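PDB 3W20: putative uncharacterized protein from Burkholderia ambifaria, which probably hydroxylates or otherwise oxidises N-substituted L-amino acids as a 2-oxoglutarate-dependent dioxygenase, binding zinc here where iron(II) is expected to act. Local coordinates for residues Ala153-Thr165 against Leu239-Cys251. Residues are numbered along the deposited sequence; the frame is centred on the assembly and turned at random.
With ZN (zinc ion), chain C.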
ATOM      1  N   ALA A 153       5.920 -14.961  23.251  1.00 49.27           N
ATOM      2  CA  ALA A 153       6.594 -15.400  22.036  1.00 43.90           C
ATOM      3  C   ALA A 153       5.805 -16.499  21.280  1.00 43.62           C
ATOM      4  O   ALA A 153       5.952 -16.572  20.034  1.00 44.18           O
ATOM      5  CB  ALA A 153       8.027 -15.877  22.320  1.00 45.19           C
ATOM      6  N   PRO A 154       5.015 -17.365  21.999  1.00 38.37           N
ATOM      7  CA  PRO A 154       4.253 -18.372  21.243  1.00 33.02           C
ATOM      8  C   PRO A 154       3.160 -17.674  20.463  1.00 27.94           C
ATOM      9  O   PRO A 154       2.501 -16.804  20.990  1.00 29.38           O
ATOM     10  CB  PRO A 154       3.625 -19.262  22.337  1.00 32.93           C
ATOM     11  CG  PRO A 154       4.406 -18.975  23.576  1.00 35.89           C
ATOM     12  CD  PRO A 154       4.724 -17.501  23.439  1.00 37.52           C
ATOM     13  N   HIS A 155       3.016 -18.017  19.193  1.00 23.32           N
ATOM     14  CA  HIS A 155       2.045 -17.349  18.361  1.00 22.60           C
ATOM     15  C   HIS A 155       1.676 -18.358  17.289  1.00 19.53           C
ATOM     16  O   HIS A 155       2.212 -19.484  17.246  1.00 17.39           O
ATOM     17  CB  HIS A 155       2.647 -16.107  17.714  1.00 25.31           C
ATOM     18  CG  HIS A 155       3.645 -16.444  16.690  1.00 27.80           C
ATOM     19  ND1 HIS A 155       4.808 -17.015  16.997  1.00 33.56           N
ATOM     20  CD2 HIS A 155       3.578 -16.395  15.303  1.00 28.63           C
ATOM     21  CE1 HIS A 155       5.494 -17.265  15.878  1.00 34.09           C
ATOM     22  NE2 HIS A 155       4.711 -16.932  14.840  1.00 33.02           N
ATOM     23  N   CYS A 156       0.734 -17.970  16.427  1.00 18.90           N
ATOM     24  CA  CYS A 156       0.441 -18.730  15.229  1.00 19.01           C
ATOM     25  C   CYS A 156       0.292 -17.710  14.120  1.00 18.64           C
ATOM     26  O   CYS A 156       0.168 -16.468  14.396  1.00 20.78           O
ATOM     27  CB  CYS A 156      -0.778 -19.647  15.381  1.00 18.86           C
ATOM     28  SG  CYS A 156      -2.291 -18.728  15.636  1.00 22.47           S
ATOM     29  N   ASP A 157       0.451 -18.177  12.913  1.00 15.82           N
ATOM     30  CA  ASP A 157       0.347 -17.330  11.771  1.00 17.09           C
ATOM     31  C   ASP A 157      -0.839 -17.746  10.910  1.00 14.86           C
ATOM     32  O   ASP A 157      -0.950 -18.905  10.475  1.00 14.68           O
ATOM     33  CB  ASP A 157       1.618 -17.344  10.936  1.00 15.57           C
ATOM     34  CG  ASP A 157       2.947 -17.218  11.770  1.00 18.83           C
ATOM     35  OD1 ASP A 157       3.374 -16.118  12.066  1.00 18.44           O
ATOM     36  OD2 ASP A 157       3.648 -18.221  11.973  1.00 22.15           O
ATOM     37  N   ASP A 158      -1.747 -16.802  10.693  1.00 13.80           N
ATOM     38  CA  ASP A 158      -2.925 -17.056   9.890  1.00 13.04           C
ATOM     39  C   ASP A 158      -3.260 -15.687   9.274  1.00 12.06           C
ATOM     40  O   ASP A 158      -3.380 -14.660  10.019  1.00 12.89           O
ATOM     41  CB  ASP A 158      -4.090 -17.515  10.817  1.00 13.79           C
ATOM     42  CG  ASP A 158      -5.398 -17.733  10.060  1.00 16.37           C
ATOM     43  OD1 ASP A 158      -5.748 -16.935   9.161  1.00 14.70           O
ATOM     44  OD2 ASP A 158      -6.127 -18.719  10.369  1.00 14.80           O
ATOM     45  N   VAL A 159      -3.343 -15.677   7.931  1.00 13.68           N
ATOM     46  CA  VAL A 159      -3.453 -14.469   7.126  1.00 14.59           C
ATOM     47  C   VAL A 159      -4.712 -13.651   7.552  1.00 14.76           C
ATOM     48  O   VAL A 159      -4.735 -12.416   7.395  1.00 13.16           O
ATOM     49  CB  VAL A 159      -3.452 -14.822   5.611  1.00 17.24           C
ATOM     50  CG1 VAL A 159      -4.776 -15.399   5.168  1.00 17.39           C
ATOM     51  CG2 VAL A 159      -3.174 -13.568   4.793  1.00 18.76           C
ATOM     52  N   SER A 160      -5.699 -14.346   8.085  1.00 13.24           N
ATOM     53  CA  SER A 160      -6.902 -13.681   8.588  1.00 13.08           C
ATOM     54  C   SER A 160      -6.901 -13.067   9.948  1.00 13.21           C
ATOM     55  O   SER A 160      -7.875 -12.312  10.295  1.00 12.99           O
ATOM     56  CB  SER A 160      -8.116 -14.603   8.431  1.00 14.60           C
ATOM     57  OG  SER A 160      -8.132 -15.626   9.398  1.00 15.52           O
ATOM     58  N   TYR A 161      -5.842 -13.298  10.702  1.00 13.18           N
ATOM     59  CA  TYR A 161      -5.813 -12.881  12.087  1.00 13.44           C
ATOM     60  C   TYR A 161      -5.371 -11.417  12.338  1.00 14.77           C
ATOM     61  O   TYR A 161      -4.478 -11.157  13.089  1.00 14.95           O
ATOM     62  CB  TYR A 161      -4.983 -13.847  12.921  1.00 12.99           C
ATOM     63  CG  TYR A 161      -5.615 -15.187  13.175  1.00 13.58           C
ATOM     64  CD1 TYR A 161      -6.793 -15.577  12.538  1.00 13.87           C
ATOM     65  CD2 TYR A 161      -5.076 -16.037  14.087  1.00 14.32           C
ATOM     66  CE1 TYR A 161      -7.355 -16.802  12.762  1.00 13.73           C
ATOM     67  CE2 TYR A 161      -5.628 -17.263  14.347  1.00 16.54           C
ATOM     68  CZ  TYR A 161      -6.773 -17.649  13.696  1.00 16.90           C
ATOM     69  OH  TYR A 161      -7.267 -18.863  13.990  1.00 17.92           O
ATOM     70  N   GLY A 162      -6.057 -10.489  11.718  1.00 14.10           N
ATOM     71  CA  GLY A 162      -5.890  -9.054  12.087  1.00 14.77           C
ATOM     72  C   GLY A 162      -6.452  -8.791  13.478  1.00 15.42           C
ATOM     73  O   GLY A 162      -7.534  -9.321  13.869  1.00 16.17           O
ATOM     74  N   ARG A 163      -5.745  -7.976  14.230  1.00 16.91           N
ATOM     75  CA  ARG A 163      -6.300  -7.575  15.523  1.00 17.74           C
ATOM     76  C   ARG A 163      -7.568  -6.763  15.375  1.00 17.62           C
ATOM     77  O   ARG A 163      -8.464  -6.849  16.213  1.00 18.82           O
ATOM     78  CB  ARG A 163      -5.252  -6.816  16.318  1.00 20.56           C
ATOM     79  CG  ARG A 163      -5.721  -6.392  17.686  1.00 22.13           C
ATOM     80  CD  ARG A 163      -4.492  -5.856  18.415  1.00 23.22           C
ATOM     81  NE  ARG A 163      -3.606  -6.898  18.911  1.00 21.29           N
ATOM     82  CZ  ARG A 163      -2.273  -6.793  19.039  1.00 25.55           C
ATOM     83  NH1 ARG A 163      -1.587  -5.674  18.768  1.00 21.57           N
ATOM     84  NH2 ARG A 163      -1.615  -7.810  19.550  1.00 24.93           N
ATOM     85  N   ASP A 164      -7.625  -5.908  14.365  1.00 16.95           N
ATOM     86  CA  ASP A 164      -8.831  -5.099  14.131  1.00 18.66           C
ATOM     87  C   ASP A 164      -9.781  -5.904  13.298  1.00 20.56           C
ATOM     88  O   ASP A 164      -9.658  -5.890  12.088  1.00 19.30           O
ATOM     89  CB  ASP A 164      -8.409  -3.790  13.428  1.00 22.86           C
ATOM     90  CG  ASP A 164      -9.571  -2.823  13.224  1.00 20.98           C
ATOM     91  OD1 ASP A 164     -10.747  -3.295  13.142  1.00 20.79           O
ATOM     92  OD2 ASP A 164      -9.288  -1.608  13.040  1.00 20.64           O
ATOM     93  N   THR A 165     -10.734  -6.612  13.945  1.00 19.45           N
ATOM     94  CA  THR A 165     -11.529  -7.602  13.232  1.00 24.72           C
ATOM     95  C   THR A 165     -12.319  -6.973  12.124  1.00 20.49           C
ATOM     96  O   THR A 165     -12.496  -7.560  11.035  1.00 21.82           O
ATOM     97  CB  THR A 165     -12.546  -8.288  14.193  1.00 25.02           C
ATOM     98  OG1 THR A 165     -11.800  -8.639  15.365  1.00 31.50           O
ATOM     99  CG2 THR A 165     -13.100  -9.534  13.505  1.00 28.84           C
ATOM    100  N   LEU A 239       9.151 -26.811   7.020  1.00 15.34           N
ATOM    101  CA  LEU A 239       7.845 -26.503   6.440  1.00 13.98           C
ATOM    102  C   LEU A 239       6.818 -26.996   7.471  1.00 13.83           C
ATOM    103  O   LEU A 239       6.984 -28.122   8.025  1.00 15.79           O
ATOM    104  CB  LEU A 239       7.687 -27.235   5.158  1.00 16.25           C
ATOM    105  CG  LEU A 239       8.733 -26.910   4.067  1.00 17.72           C
ATOM    106  CD1 LEU A 239       8.580 -27.958   2.992  1.00 18.01           C
ATOM    107  CD2 LEU A 239       8.288 -25.546   3.558  1.00 18.45           C
ATOM    108  N   PHE A 240       5.894 -26.132   7.900  1.00 12.85           N
ATOM    109  CA  PHE A 240       4.993 -26.559   8.903  1.00 12.54           C
ATOM    110  C   PHE A 240       3.643 -25.883   8.796  1.00 12.71           C
ATOM    111  O   PHE A 240       3.507 -24.837   8.134  1.00 13.11           O
ATOM    112  CB  PHE A 240       5.522 -26.242  10.346  1.00 12.24           C
ATOM    113  CG  PHE A 240       5.735 -24.776  10.609  1.00 14.78           C
ATOM    114  CD1 PHE A 240       4.886 -24.059  11.473  1.00 14.47           C
ATOM    115  CD2 PHE A 240       6.838 -24.114  10.042  1.00 15.87           C
ATOM    116  CE1 PHE A 240       5.110 -22.675  11.697  1.00 15.85           C
ATOM    117  CE2 PHE A 240       7.055 -22.743  10.258  1.00 15.15           C
ATOM    118  CZ  PHE A 240       6.221 -22.030  11.103  1.00 15.87           C
ATOM    119  N   GLN A 241       2.663 -26.484   9.486  1.00 12.87           N
ATOM    120  CA  GLN A 241       1.313 -25.860   9.461  1.00 12.70           C
ATOM    121  C   GLN A 241       1.305 -24.689  10.427  1.00 13.71           C
ATOM    122  O   GLN A 241       1.346 -24.846  11.699  1.00 13.81           O
ATOM    123  CB  GLN A 241       0.195 -26.886   9.754  1.00 13.56           C
ATOM    124  CG  GLN A 241       0.134 -27.936   8.694  1.00 12.81           C
ATOM    125  CD  GLN A 241      -1.209 -28.701   8.752  1.00 14.59           C
ATOM    126  OE1 GLN A 241      -2.262 -28.071   8.914  1.00 15.12           O
ATOM    127  NE2 GLN A 241      -1.185 -30.001   8.634  1.00 13.73           N
ATOM    128  N   SER A 242       1.206 -23.445   9.899  1.00 11.40           N
ATOM    129  CA  SER A 242       1.522 -22.312  10.754  1.00 12.03           C
ATOM    130  C   SER A 242       0.365 -21.901  11.694  1.00 13.96           C
ATOM    131  O   SER A 242       0.557 -21.080  12.593  1.00 12.77           O
ATOM    132  CB  SER A 242       2.035 -21.132   9.924  1.00 12.67           C
ATOM    133  OG  SER A 242       0.965 -20.538   9.179  1.00 13.00           O
ATOM    134  N   LYS A 243      -0.834 -22.512  11.506  1.00 11.91           N
ATOM    135  CA  LYS A 243      -1.922 -22.240  12.465  1.00 12.02           C
ATOM    136  C   LYS A 243      -1.699 -22.877  13.874  1.00 11.56           C
ATOM    137  O   LYS A 243      -2.395 -22.466  14.839  1.00 13.07           O
ATOM    138  CB  LYS A 243      -3.251 -22.690  11.826  1.00 12.34           C
ATOM    139  CG  LYS A 243      -3.677 -21.570  10.858  1.00 11.95           C
ATOM    140  CD  LYS A 243      -5.033 -21.924  10.264  1.00 12.38           C
ATOM    141  CE  LYS A 243      -6.203 -22.132  11.242  1.00 11.22           C
ATOM    142  NZ  LYS A 243      -6.420 -20.919  12.145  1.00 11.42           N
ATOM    143  N   ASN A 244      -0.847 -23.920  13.920  1.00 13.49           N
ATOM    144  CA  ASN A 244      -0.474 -24.549  15.225  1.00 13.64           C
ATOM    145  C   ASN A 244       0.357 -23.546  15.978  1.00 14.17           C
ATOM    146  O   ASN A 244       1.261 -22.923  15.398  1.00 14.14           O
ATOM    147  CB  ASN A 244       0.330 -25.800  14.963  1.00 14.47           C
ATOM    148  CG  ASN A 244      -0.451 -26.825  14.168  1.00 18.95           C
ATOM    149  OD1 ASN A 244      -1.545 -27.107  14.458  1.00 23.05           O
ATOM    150  ND2 ASN A 244       0.195 -27.463  13.268  1.00 27.06           N
ATOM    151  N   LEU A 245       0.023 -23.384  17.253  1.00 12.61           N
ATOM    152  CA  LEU A 245       0.860 -22.555  18.123  1.00 14.47           C
ATOM    153  C   LEU A 245       2.356 -23.003  18.062  1.00 14.53           C
ATOM    154  O   LEU A 245       2.680 -24.198  18.020  1.00 14.47           O
ATOM    155  CB  LEU A 245       0.266 -22.656  19.535  1.00 15.70           C
ATOM    156  CG  LEU A 245       0.791 -21.503  20.348  1.00 20.26           C
ATOM    157  CD1 LEU A 245      -0.045 -20.271  20.073  1.00 20.44           C
ATOM    158  CD2 LEU A 245       0.760 -21.952  21.806  1.00 23.24           C
ATOM    159  N   HIS A 246       3.265 -22.027  18.004  1.00 14.06           N
ATOM    160  CA  HIS A 246       4.693 -22.389  18.048  1.00 14.95           C
ATOM    161  C   HIS A 246       5.564 -21.274  18.542  1.00 18.18           C
ATOM    162  O   HIS A 246       5.136 -20.133  18.518  1.00 19.21           O
ATOM    163  CB  HIS A 246       5.172 -22.766  16.614  1.00 16.71           C
ATOM    164  CG  HIS A 246       4.884 -21.728  15.547  1.00 16.84           C
ATOM    165  ND1 HIS A 246       3.660 -21.587  14.952  1.00 18.20           N
ATOM    166  CD2 HIS A 246       5.737 -20.840  14.936  1.00 19.36           C
ATOM    167  CE1 HIS A 246       3.742 -20.590  14.008  1.00 17.99           C
ATOM    168  NE2 HIS A 246       5.040 -20.160  13.978  1.00 19.37           N
ATOM    169  N   ALA A 247       6.840 -21.551  18.839  1.00 19.42           N
ATOM    170  CA  ALA A 247       7.666 -20.492  19.450  1.00 21.25           C
ATOM    171  C   ALA A 247       9.076 -20.846  19.153  1.00 23.91           C
ATOM    172  O   ALA A 247       9.369 -22.029  19.044  1.00 21.29           O
ATOM    173  CB  ALA A 247       7.415 -20.518  20.972  1.00 24.22           C
ATOM    174  N   ILE A 248       9.947 -19.855  18.988  1.00 23.79           N
ATOM    175  CA  ILE A 248      11.394 -20.108  18.741  1.00 21.82           C
ATOM    176  C   ILE A 248      12.080 -19.974  20.157  1.00 19.53           C
ATOM    177  O   ILE A 248      11.800 -19.018  20.890  1.00 20.92           O
ATOM    178  CB  ILE A 248      12.016 -19.062  17.745  1.00 24.13           C
ATOM    179  CG1 ILE A 248      11.381 -19.148  16.354  1.00 24.05           C
ATOM    180  CG2 ILE A 248      13.506 -19.339  17.565  1.00 26.63           C
ATOM    181  CD1 ILE A 248      11.395 -20.584  15.825  1.00 22.77           C
ATOM    182  N   GLU A 249      12.948 -20.925  20.512  1.00 21.47           N
ATOM    183  CA  GLU A 249      13.563 -20.916  21.821  1.00 24.37           C
ATOM    184  C   GLU A 249      14.506 -19.704  21.938  1.00 24.00           C
ATOM    185  O   GLU A 249      15.096 -19.304  20.944  1.00 23.74           O
ATOM    186  CB  GLU A 249      14.437 -22.142  22.033  1.00 29.83           C
ATOM    187  CG  GLU A 249      13.851 -23.513  21.929  1.00 33.57           C
ATOM    188  CD  GLU A 249      14.991 -24.479  22.145  1.00 36.08           C
ATOM    189  OE1 GLU A 249      15.451 -25.068  21.141  1.00 32.83           O
ATOM    190  OE2 GLU A 249      15.514 -24.546  23.301  1.00 37.55           O
ATOM    191  N   ARG A 250      14.655 -19.176  23.148  1.00 27.87           N
ATOM    192  CA  ARG A 250      15.793 -18.294  23.462  1.00 30.99           C
ATOM    193  C   ARG A 250      17.099 -18.658  22.691  1.00 25.64           C
ATOM    194  O   ARG A 250      17.560 -19.821  22.746  1.00 30.33           O
ATOM    195  CB  ARG A 250      16.042 -18.344  24.979  1.00 32.95           C
ATOM    196  CG  ARG A 250      17.536 -18.415  25.274  1.00 41.96           C
ATOM    197  CD  ARG A 250      18.079 -17.355  26.201  1.00 46.73           C
ATOM    198  NE  ARG A 250      18.221 -17.852  27.563  1.00 48.30           N
ATOM    199  CZ  ARG A 250      17.215 -17.915  28.432  1.00 52.10           C
ATOM    200  NH1 ARG A 250      15.989 -17.548  28.058  1.00 41.56           N
ATOM    201  NH2 ARG A 250      17.428 -18.353  29.668  1.00 42.48           N
ATOM    202  N   CYS A 251      17.719 -17.713  21.992  1.00 27.06           N
ATOM    203  CA  CYS A 251      19.027 -17.983  21.346  1.00 29.88           C
ATOM    204  C   CYS A 251      20.152 -17.421  22.232  1.00 27.35           C
ATOM    205  O   CYS A 251      19.958 -16.359  22.812  1.00 32.84           O
ATOM    206  CB  CYS A 251      19.139 -17.337  19.962  1.00 30.70           C
ATOM    207  SG  CYS A 251      17.630 -17.731  18.996  1.00 33.31           S
TER
HETATM  208 ZN    ZN C 301       5.260 -18.252  13.034  0.50 18.19          ZN
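The facial triad His155, Asp157 and His246 grips a zinc ion across this contact, two ligands coming from 153-165 and the third from 239-251. Zinc lies 1.9 Å from Asp157 OD2. The histidines bind it slightly farther off, His246 NE2 at 2.1 Å and His155 NE2 at 2.3 Å. The imidazoles converge obliquely, their planes 57° apart, and the edge of Phe240, at CE1, meets the opposite face of the His246 ring near its rim. His246 is also fixed in rotation: its ND1 donates 2.8 Å to Asn244 O, in the ring plane, which leaves NE2 for the metal.

This is the HxD...H signature of the double-stranded beta-helix dioxygenases, in which the distal histidine follows the HxD pair much later in the chain. Hydrogen bonds, most of them between backbones, hold the two parts together. His155 and His246 form a single antiparallel hydrogen-bonded bridge, while Asp157 N donates to Ser242 O and the side-chain hydroxyl Ser242 OG returns a 2.8 Å bond to Asp157 O. Ser242 reaches that carbonyl because its hydroxyl lies between the backbone N and carbonyl carbon (chi1 72°).

Beyond the metal, Lys243 bends at its last two torsions to bring NZ 2.8 Å from Asp158 OD2, a salt bridge on the anti lone pair; Ser173 gives the same oxygen a second hydrogen bond. Asp158 OD1 accepts from Ser160 N, closing an Asx turn, and also from Ser160 OG, above the carboxylate plane. Asp158 CB lies over the centre of one face of the Tyr161 ring, whose OH bonds to Pro200 O. At the other end, Pro154 CB packs 4.0 Å from Leu245 CD2, beside helix 203-216, whose Leu206 touches both Cys156 and Leu245.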